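Local coordinates for beta-hydroxyacyl-(Acyl-carrier-protein) dehydratase FabA/FabZ (Xenorhabdus doucetiae, PDB 6QSR) that probably acts as a hotdog-fold dehydratase in the biosynthesis of aryl polyene pigments, working in complex with a second protein chain, at residues 79-82 against 83-87; 135-138 against 139-142. All blocks are in the same frame, centred on the assembly; numbering follows the deposited sequence.

In the fold
From the N terminus, contact 1 comes first: it lies within a single helix, 79-97, joining residues one turn apart, and closes no loop. Contact 2 follows at 135-142, where strand 135-136 reverses through a short turn into strand 140-149, closing a small loop. The two are in series and neither nest nor cross. The centres of contacts 1 and 2 are about 15 Å apart; the nearest atoms of contacts 1 and 2 are about 6 Å apart. The strand that leaves contact 2 runs on to pack against the helix of contact 1, Ile147 meeting Ala79, Met82 and Met83. One contact belongs to the buried helix of the hotdog fold, the other to a hairpin in the sheet that wraps it.

Contact 1. Residues 79-82 against 83-87; sequences AIEM and MAQAI
Two torsions on Glu81 carry its carboxylate forward to Gln85, one helical turn later: CG stands opposite the backbone N (chi1 -175°), and a bend at chi2, 62°, turns the chain along the helix surface. Gln85 leaves its CG beside its own backbone N and is extended beyond, so its amide reaches out to meet the acid. Glu81 OE2 accepts from Gln85 NE2 at 2.9 Å, with an N-H...O angle of 163°, on the anti side of the carboxylate. The donor lies a little outside the carboxylate plane, whereas the oxygen is close to the plane of the amide; the two flat groups stand nearly at right angles.

A backbone bond from Gln85 N to Glu81 O, 3.0 Å, links the same two residues, and Gln85 CG passes 3.4 Å from Glu81 O. Around it the ordinary i to i+4 ladder continues, with Met83 N to Ala79 O at 2.9 Å and Ala86 N to Met82 O at 3.0 Å.

Elsewhere the side-chain contact is apolar. Met83 is extended to SD and then bent at chi3, which folds CE back over Ala79, where it lies 3.1 Å from Ala79 O and 3.6 Å from Ala79 CB. Met83 also touches Val114 and Met131 of the surrounding strands, while Ile80 and Glu81 pack against Ile45 and Val42 of the partner chain. On the polar side, Gln85 OE1 accepts from Leu40 N, and Gln85 NE2 makes a weak second bond to Met38 O.

The helix is therefore divided chemically: Ala79, Met82 and Met83 face the curled sheet, packing against Ile147, while Gln85, held through both ends of its amide, has its rotation fixed. Its bond probably restrains one oxygen of the buried Glu81 carboxylate, which packs against His34, a residue of the sodium site.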
ATOM      1  N   ALA B  79       3.412  -2.510   5.460  1.00 18.43           N
ATOM      2  CA  ALA B  79       3.617  -3.895   5.051  1.00 17.99           C
ATOM      3  C   ALA B  79       2.970  -4.248   3.705  1.00 18.86           C
ATOM      4  O   ALA B  79       3.574  -4.956   2.894  1.00 20.11           O
ATOM      5  CB  ALA B  79       3.115  -4.846   6.139  1.00 18.66           C
ATOM      6  N   ILE B  80       1.755  -3.759   3.457  1.00 20.06           N
ATOM      7  CA  ILE B  80       1.092  -4.055   2.186  1.00 21.73           C
ATOM      8  C   ILE B  80       1.829  -3.467   0.984  1.00 19.57           C
ATOM      9  O   ILE B  80       1.898  -4.117  -0.067  1.00 18.74           O
ATOM     10  CB  ILE B  80      -0.402  -3.650   2.140  1.00 23.39           C
ATOM     11  CG1 ILE B  80      -0.620  -2.151   2.369  1.00 23.02           C
ATOM     12  CG2 ILE B  80      -1.173  -4.461   3.159  1.00 29.32           C
ATOM     13  CD1 ILE B  80      -1.370  -1.456   1.256  1.00 26.89           C
ATOM     14  N   GLU B  81       2.403  -2.273   1.147  1.00 20.13           N
ATOM     15  CA  GLU B  81       3.152  -1.616   0.072  1.00 19.70           C
ATOM     16  C   GLU B  81       4.518  -2.263  -0.154  1.00 19.32           C
ATOM     17  O   GLU B  81       4.961  -2.371  -1.290  1.00 21.50           O
ATOM     18  CB  GLU B  81       3.332  -0.117   0.347  1.00 19.84           C
ATOM     19  CG  GLU B  81       4.004   0.680  -0.781  1.00 24.72           C
ATOM     20  CD  GLU B  81       3.230   0.684  -2.096  1.00 28.55           C
ATOM     21  OE1 GLU B  81       2.025   0.362  -2.095  1.00 34.80           O
ATOM     22  OE2 GLU B  81       3.824   1.015  -3.146  1.00 25.15           O
ATOM     23  N   MET B  82       5.195  -2.664   0.917  1.00 19.23           N
ATOM     24  CA  MET B  82       6.445  -3.401   0.775  1.00 19.32           C
ATOM     25  C   MET B  82       6.188  -4.770   0.098  1.00 18.32           C
ATOM     26  O   MET B  82       6.911  -5.160  -0.814  1.00 17.30           O
ATOM     27  CB  MET B  82       7.155  -3.542   2.125  1.00 20.34           C
ATOM     28  CG  MET B  82       7.664  -2.214   2.705  1.00 20.47           C
ATOM     29  SD  MET B  82       8.553  -2.422   4.264  1.00 22.30           S
ATOM     30  CE  MET B  82       7.167  -2.717   5.352  1.00 19.94           C
ATOM     31  N   MET B  83       5.128  -5.466   0.509  1.00 18.98           N
ATOM     32  CA  MET B  83       4.737  -6.740  -0.126  1.00 20.83           C
ATOM     33  C   MET B  83       4.318  -6.575  -1.585  1.00 20.41           C
ATOM     34  O   MET B  83       4.694  -7.390  -2.445  1.00 21.35           O
ATOM     35  CB  MET B  83       3.637  -7.424   0.681  1.00 23.15           C
ATOM     36  CG  MET B  83       4.150  -8.054   1.962  1.00 25.66           C
ATOM     37  SD  MET B  83       2.841  -8.873   2.900  1.00 34.11           S
ATOM     38  CE  MET B  83       2.267  -7.534   3.913  1.00 33.52           C
ATOM     39  N   ALA B  84       3.565  -5.513  -1.863  1.00 19.45           N
ATOM     40  CA  ALA B  84       3.137  -5.193  -3.222  1.00 18.99           C
ATOM     41  C   ALA B  84       4.330  -4.951  -4.134  1.00 19.12           C
ATOM     42  O   ALA B  84       4.386  -5.482  -5.258  1.00 18.72           O
ATOM     43  CB  ALA B  84       2.227  -3.974  -3.221  1.00 19.33           C
ATOM     44  N   GLN B  85       5.294  -4.178  -3.644  1.00 18.03           N
ATOM     45  CA  GLN B  85       6.489  -3.883  -4.430  1.00 19.45           C
ATOM     46  C   GLN B  85       7.373  -5.103  -4.640  1.00 18.52           C
ATOM     47  O   GLN B  85       7.973  -5.226  -5.697  1.00 20.11           O
ATOM     48  CB  GLN B  85       7.273  -2.711  -3.840  1.00 18.95           C
ATOM     49  CG  GLN B  85       6.573  -1.393  -4.111  1.00 21.09           C
ATOM     50  CD  GLN B  85       7.366  -0.175  -3.693  1.00 20.85           C
ATOM     51  OE1 GLN B  85       8.596  -0.212  -3.602  1.00 22.48           O
ATOM     52  NE2 GLN B  85       6.664   0.918  -3.443  1.00 21.49           N
ATOM     53  N   ALA B  86       7.421  -6.014  -3.668  1.00 17.75           N
ATOM     54  CA  ALA B  86       8.127  -7.280  -3.851  1.00 18.19           C
ATOM     55  C   ALA B  86       7.531  -8.088  -5.005  1.00 18.29           C
ATOM     56  O   ALA B  86       8.270  -8.670  -5.795  1.00 18.65           O
ATOM     57  CB  ALA B  86       8.120  -8.105  -2.567  1.00 16.64           C
ATOM     58  N   ILE B  87       6.203  -8.070  -5.123  1.00 17.92           N
ATOM     59  CA  ILE B  87       5.502  -8.729  -6.223  1.00 18.43           C
ATOM     60  C   ILE B  87       5.874  -8.021  -7.528  1.00 20.13           C
ATOM     61  O   ILE B  87       6.088  -8.674  -8.559  1.00 21.77           O
ATOM     62  CB  ILE B  87       3.957  -8.737  -6.020  1.00 17.72           C
ATOM     63  CG1 ILE B  87       3.564  -9.572  -4.794  1.00 16.85           C
ATOM     64  CG2 ILE B  87       3.251  -9.288  -7.262  1.00 19.87           C
ATOM     65  CD1 ILE B  87       2.170  -9.268  -4.275  1.00 16.74           C
TER

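Contact 2. Residues 135-138 against 139-142; sequences LQDE and KFGS
Asp137 OD2 takes two backbone N-H groups at once, from Lys139 N at 3.0 Å and Phe140 N at 2.9 Å. They arrive from different directions: the Lys139 donor lies nearly in line with the C-O bond of the carboxylate, and the Phe140 donor comes from above its plane. A chi1 of 62° sets Asp137 CG between the backbone N and the carbonyl carbon, turning the carboxylate back across the turn. In one of two modelled conformers of Phe140, the side chains lie side by side, pointing the same way: Asp137 OD1 sits at the ring edge, in its plane, 3.8 Å from Phe140 CD1, with carboxylate and ring nearly perpendicular. This ring also stacks with Tyr162.

The main chain supplies the return bond, Asp137 N to Phe140 O, 2.9 Å long and fairly straight at 163°. Further in, Leu135 and Ser142 form an antiparallel hydrogen-bonded pair, with Ser142 N to Leu135 O at 2.7 Å and Leu135 N to Ser142 O at 3.1 Å. Gln136 and Gly141 form the non-hydrogen-bonded pair between.

The bond from Lys139 N to Asp137 OD2 defines an Asx turn, here ending a tight beta hairpin at the surface of the hotdog sheet.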
ATOM      1  N   LEU B 135      -1.226 -17.545  -7.980  1.00 30.53           N
ATOM      2  CA  LEU B 135      -1.754 -17.530  -9.359  1.00 34.91           C
ATOM      3  C   LEU B 135      -1.263 -16.296 -10.110  1.00 32.92           C
ATOM      4  O   LEU B 135      -1.266 -15.200  -9.547  1.00 33.15           O
ATOM      5  CB  LEU B 135      -3.282 -17.443  -9.358  1.00 42.73           C
ATOM      6  CG  LEU B 135      -4.172 -18.684  -9.375  1.00 53.15           C
ATOM      7  CD1 LEU B 135      -4.581 -19.098  -7.969  1.00 56.18           C
ATOM      8  CD2 LEU B 135      -5.404 -18.401 -10.227  1.00 60.33           C
ATOM      9  N   GLN B 136      -0.923 -16.455 -11.391  1.00 31.81           N
ATOM     10  CA  GLN B 136      -0.525 -15.320 -12.243  1.00 35.32           C
ATOM     11  C   GLN B 136      -0.911 -15.531 -13.714  1.00 40.54           C
ATOM     12  O   GLN B 136      -0.959 -16.664 -14.187  1.00 43.67           O
ATOM     13  CB  GLN B 136       0.986 -15.071 -12.101  1.00 39.90           C
ATOM     14  CG  GLN B 136       1.587 -13.972 -12.982  1.00 44.73           C
ATOM     15  CD  GLN B 136       2.202 -14.482 -14.276  1.00 47.83           C
ATOM     16  OE1 GLN B 136       2.632 -15.634 -14.374  1.00 46.45           O
ATOM     17  NE2 GLN B 136       2.266 -13.612 -15.273  1.00 52.03           N
ATOM     18  N   ASP B 137      -1.194 -14.425 -14.410  1.00 43.97           N
ATOM     19  CA  ASP B 137      -1.380 -14.406 -15.874  1.00 45.73           C
ATOM     20  C   ASP B 137      -0.763 -13.122 -16.463  1.00 52.02           C
ATOM     21  O   ASP B 137      -0.015 -12.434 -15.768  1.00 56.73           O
ATOM     22  CB  ASP B 137      -2.867 -14.574 -16.225  1.00 46.02           C
ATOM     23  CG  ASP B 137      -3.739 -13.455 -15.681  1.00 44.31           C
ATOM     24  OD1 ASP B 137      -4.787 -13.765 -15.077  1.00 51.47           O
ATOM     25  OD2 ASP B 137      -3.399 -12.272 -15.860  1.00 46.72           O
ATOM     26  N   GLU B 138      -1.061 -12.795 -17.723  1.00 59.79           N
ATOM     27  CA  GLU B 138      -0.499 -11.595 -18.374  1.00 69.67           C
ATOM     28  C   GLU B 138      -0.445 -10.379 -17.435  1.00 65.54           C
ATOM     29  O   GLU B 138       0.600  -9.733 -17.316  1.00 68.28           O
ATOM     30  CB  GLU B 138      -1.284 -11.248 -19.660  1.00 76.89           C
ATOM     31  CG  GLU B 138      -0.702 -10.127 -20.528  1.00 77.56           C
ATOM     32  CD  GLU B 138       0.565 -10.523 -21.276  1.00 81.85           C
ATOM     33  OE1 GLU B 138       0.503 -10.686 -22.514  1.00 79.59           O
ATOM     34  OE2 GLU B 138       1.626 -10.662 -20.632  1.00 82.90           O
ATOM     35  N   LYS B 139      -1.559 -10.099 -16.756  1.00 54.24           N
ATOM     36  CA  LYS B 139      -1.718  -8.862 -15.976  1.00 51.52           C
ATOM     37  C   LYS B 139      -2.012  -9.051 -14.478  1.00 42.03           C
ATOM     38  O   LYS B 139      -1.466  -8.302 -13.662  1.00 41.63           O
ATOM     39  CB  LYS B 139      -2.781  -7.976 -16.643  1.00 56.83           C
ATOM     40  CG  LYS B 139      -2.345  -7.490 -18.024  1.00 64.30           C
ATOM     41  CD  LYS B 139      -3.493  -7.031 -18.904  1.00 71.14           C
ATOM     42  CE  LYS B 139      -3.058  -6.929 -20.362  1.00 75.18           C
ATOM     43  NZ  LYS B 139      -1.905  -6.007 -20.574  1.00 75.78           N
ATOM     44  N   PHE B 140      -2.847 -10.040 -14.133  1.00 36.63           N
ATOM     45  CA  PHE B 140      -3.260 -10.283 -12.745  0.50 35.44           C
ATOM     46  C   PHE B 140      -2.291 -11.215 -12.014  1.00 33.29           C
ATOM     47  O   PHE B 140      -1.791 -12.179 -12.594  1.00 33.61           O
ATOM     48  CB  PHE B 140      -4.670 -10.881 -12.698  0.50 35.01           C
ATOM     49  CG  PHE B 140      -5.732  -9.993 -13.288  0.50 36.92           C
ATOM     50  CD1 PHE B 140      -6.362 -10.337 -14.476  0.50 38.46           C
ATOM     51  CD2 PHE B 140      -6.103  -8.816 -12.655  0.50 35.46           C
ATOM     52  CE1 PHE B 140      -7.340  -9.526 -15.019  0.50 39.23           C
ATOM     53  CE2 PHE B 140      -7.079  -8.000 -13.194  0.50 36.86           C
ATOM     54  CZ  PHE B 140      -7.699  -8.354 -14.377  0.50 38.58           C
ATOM     55  N   GLY B 141      -2.041 -10.925 -10.736  1.00 28.22           N
ATOM     56  CA  GLY B 141      -1.177 -11.748  -9.891  1.00 25.79           C
ATOM     57  C   GLY B 141      -1.787 -11.928  -8.519  1.00 27.96           C
ATOM     58  O   GLY B 141      -2.420 -11.014  -7.996  1.00 28.50           O
ATOM     59  N   SER B 142      -1.604 -13.114  -7.941  1.00 28.73           N
ATOM     60  CA  SER B 142      -2.088 -13.421  -6.601  1.00 26.86           C
ATOM     61  C   SER B 142      -0.946 -14.067  -5.818  1.00 21.57           C
ATOM     62  O   SER B 142      -0.376 -15.055  -6.271  1.00 19.39           O
ATOM     63  CB  SER B 142      -3.290 -14.355  -6.681  1.00 29.17           C
ATOM     64  OG  SER B 142      -3.816 -14.586  -5.392  1.00 30.38           O
TER